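Local coordinates for CurH (Lyngbya majuscula, PDB 3KG7), which probably catalyses the dehydration of beta-hydroxyacyl intermediates, as the dehydratase domain of a module in the curacin polyketide synthase, at residues Y44-I49 and P76-E81. Sequence-based numbering, arbitrary orientation.
Sequences YDTPVI and PLFLAE
Two backbone hydrogen bonds set the register between Thr46-Ile49 and Pro76-Ala80, a compact case of two short chain pieces joined by a single antiparallel beta bridge. Leu79 N gives its hydrogen to Pro47 O at 2.9 Å, and Ile49 N reaches Leu77 O at 3.1 Å; both donors lie nearly along the C=O axis of their acceptors and the second bond is almost straight (175°). Between them Val48 faces Phe78, whose CA adds a C-H...O contact to Pro47 O.

Within the double hotdog fold, this bridge ties the chain leading into helix 52-62 to the loop joining strands 66-73 and 86-92.

Apolar contacts occupy two faces. On one, Ile49 CG1 stands anti to the carbonyl carbon (chi1 -61°), and its tip CD1 lies alongside Leu77, 3.7 Å from Leu77 CD1; Tyr54 of the helix touches both residues. On the other, the two methyls of Val48 divide the work: CG1 meets Pro76 CB, while CG2 lies 3.7 Å from Phe78 CB.

Thr46 is split similarly. Its OG1 bonds back to Tyr44 O from above the carbonyl plane, leaving CG2, anti to the backbone N, 4.1 Å from Phe78 CB and oblique to the ring. A glycine here would lose both that hydrogen bond and the methyl contact, and would probably loosen the turn at Tyr44-Asp45. Phe291 and Lys293 near the C-terminus touch Pro76 and Phe78, respectively.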
loop_
_atom_site.group_PDB
_atom_site.type_symbol
_atom_site.label_atom_id
_atom_site.label_comp_id
_atom_site.label_asym_id
_atom_site.label_seq_id
_atom_site.Cartn_x
_atom_site.Cartn_y
_atom_site.Cartn_z
ATOM N N TYR C 44 23.553 -22.520 8.294
ATOM C CA TYR C 44 23.333 -23.874 7.768
ATOM C C TYR C 44 23.408 -23.869 6.244
ATOM O O TYR C 44 22.570 -24.464 5.557
ATOM C CB TYR C 44 21.998 -24.451 8.252
ATOM C CG TYR C 44 21.869 -24.477 9.754
ATOM C CD1 TYR C 44 22.584 -25.402 10.517
ATOM C CD2 TYR C 44 21.040 -23.568 10.415
ATOM C CE1 TYR C 44 22.477 -25.424 11.898
ATOM C CE2 TYR C 44 20.923 -23.585 11.799
ATOM C CZ TYR C 44 21.646 -24.516 12.534
ATOM O OH TYR C 44 21.538 -24.536 13.905
ATOM N N ASP C 45 24.423 -23.171 5.734
ATOM C CA ASP C 45 24.652 -22.987 4.297
ATOM C C ASP C 45 23.404 -22.505 3.545
ATOM O O ASP C 45 23.204 -22.829 2.372
ATOM C CB ASP C 45 25.230 -24.258 3.665
ATOM C CG ASP C 45 26.221 -23.957 2.556
ATOM O OD1 ASP C 45 25.841 -23.339 1.538
ATOM O OD2 ASP C 45 27.393 -24.348 2.701
ATOM N N THR C 46 22.571 -21.727 4.233
ATOM C CA THR C 46 21.378 -21.132 3.633
ATOM C C THR C 46 21.430 -19.612 3.792
ATOM O O THR C 46 21.627 -19.102 4.902
ATOM C CB THR C 46 20.074 -21.696 4.258
ATOM O OG1 THR C 46 20.120 -23.130 4.260
ATOM C CG2 THR C 46 18.854 -21.243 3.478
ATOM N N PRO C 47 21.275 -18.877 2.678
ATOM C CA PRO C 47 21.210 -17.424 2.789
ATOM C C PRO C 47 20.024 -17.023 3.658
ATOM O O PRO C 47 18.875 -17.381 3.359
ATOM C CB PRO C 47 21.003 -16.963 1.340
ATOM C CG PRO C 47 21.505 -18.110 0.498
ATOM C CD PRO C 47 21.155 -19.336 1.281
ATOM N N VAL C 48 20.323 -16.313 4.744
ATOM C CA VAL C 48 19.315 -15.860 5.706
ATOM C C VAL C 48 19.556 -14.404 6.050
ATOM O O VAL C 48 20.705 -13.988 6.187
ATOM C CB VAL C 48 19.387 -16.677 7.021
ATOM C CG1 VAL C 48 18.434 -16.108 8.066
ATOM C CG2 VAL C 48 19.090 -18.161 6.765
ATOM N N ILE C 49 18.470 -13.644 6.194
ATOM C CA ILE C 49 18.514 -12.243 6.642
ATOM C C ILE C 49 18.613 -12.195 8.159
ATOM O O ILE C 49 17.672 -12.608 8.849
ATOM C CB ILE C 49 17.227 -11.490 6.276
ATOM C CG1 ILE C 49 17.008 -11.449 4.769
ATOM C CG2 ILE C 49 17.241 -10.069 6.858
ATOM C CD1 ILE C 49 15.756 -10.714 4.394
ATOM N N PRO C 76 12.826 -16.612 10.496
ATOM C CA PRO C 76 13.746 -15.962 9.558
ATOM C C PRO C 76 13.228 -15.905 8.119
ATOM O O PRO C 76 12.474 -16.784 7.694
ATOM C CB PRO C 76 14.999 -16.847 9.619
ATOM C CG PRO C 76 14.532 -18.147 10.138
ATOM C CD PRO C 76 13.373 -17.870 11.035
ATOM N N LEU C 77 13.631 -14.861 7.394
ATOM C CA LEU C 77 13.462 -14.805 5.950
ATOM C C LEU C 77 14.689 -15.460 5.332
ATOM O O LEU C 77 15.787 -14.907 5.396
ATOM C CB LEU C 77 13.321 -13.352 5.477
ATOM C CG LEU C 77 12.660 -13.054 4.126
ATOM C CD1 LEU C 77 12.228 -11.605 4.068
ATOM C CD2 LEU C 77 13.566 -13.361 2.951
ATOM N N PHE C 78 14.510 -16.648 4.761
ATOM C CA PHE C 78 15.612 -17.362 4.104
ATOM C C PHE C 78 15.345 -17.579 2.612
ATOM O O PHE C 78 14.197 -17.554 2.156
ATOM C CB PHE C 78 15.938 -18.684 4.816
ATOM C CG PHE C 78 14.810 -19.680 4.815
ATOM C CD1 PHE C 78 14.753 -20.689 3.848
ATOM C CD2 PHE C 78 13.816 -19.629 5.785
ATOM C CE1 PHE C 78 13.713 -21.625 3.840
ATOM C CE2 PHE C 78 12.772 -20.553 5.785
ATOM C CZ PHE C 78 12.720 -21.556 4.813
ATOM N N LEU C 79 16.416 -17.771 1.857
ATOM C CA LEU C 79 16.307 -18.005 0.429
ATOM C C LEU C 79 16.822 -19.402 0.146
ATOM O O LEU C 79 18.033 -19.625 0.048
ATOM C CB LEU C 79 17.076 -16.935 -0.348
ATOM C CG LEU C 79 16.691 -15.498 0.036
ATOM C CD1 LEU C 79 17.498 -14.485 -0.752
ATOM C CD2 LEU C 79 15.197 -15.242 -0.150
ATOM N N ALA C 80 15.887 -20.345 0.060
ATOM C CA ALA C 80 16.217 -21.759 -0.113
ATOM C C ALA C 80 17.036 -21.968 -1.376
ATOM O O ALA C 80 18.165 -22.443 -1.319
ATOM C CB ALA C 80 14.948 -22.603 -0.150
ATOM N N GLU C 81 16.464 -21.575 -2.507
ATOM C CA GLU C 81 17.103 -21.743 -3.801
ATOM C C GLU C 81 17.721 -20.455 -4.327
ATOM O O GLU C 81 17.358 -19.360 -3.905
ATOM C CB GLU C 81 16.100 -22.322 -4.790
ATOM C CG GLU C 81 15.875 -23.798 -4.557
ATOM C CD GLU C 81 14.414 -24.159 -4.478
ATOM O OE1 GLU C 81 13.659 -23.795 -5.405
ATOM O OE2 GLU C 81 14.025 -24.815 -3.486
#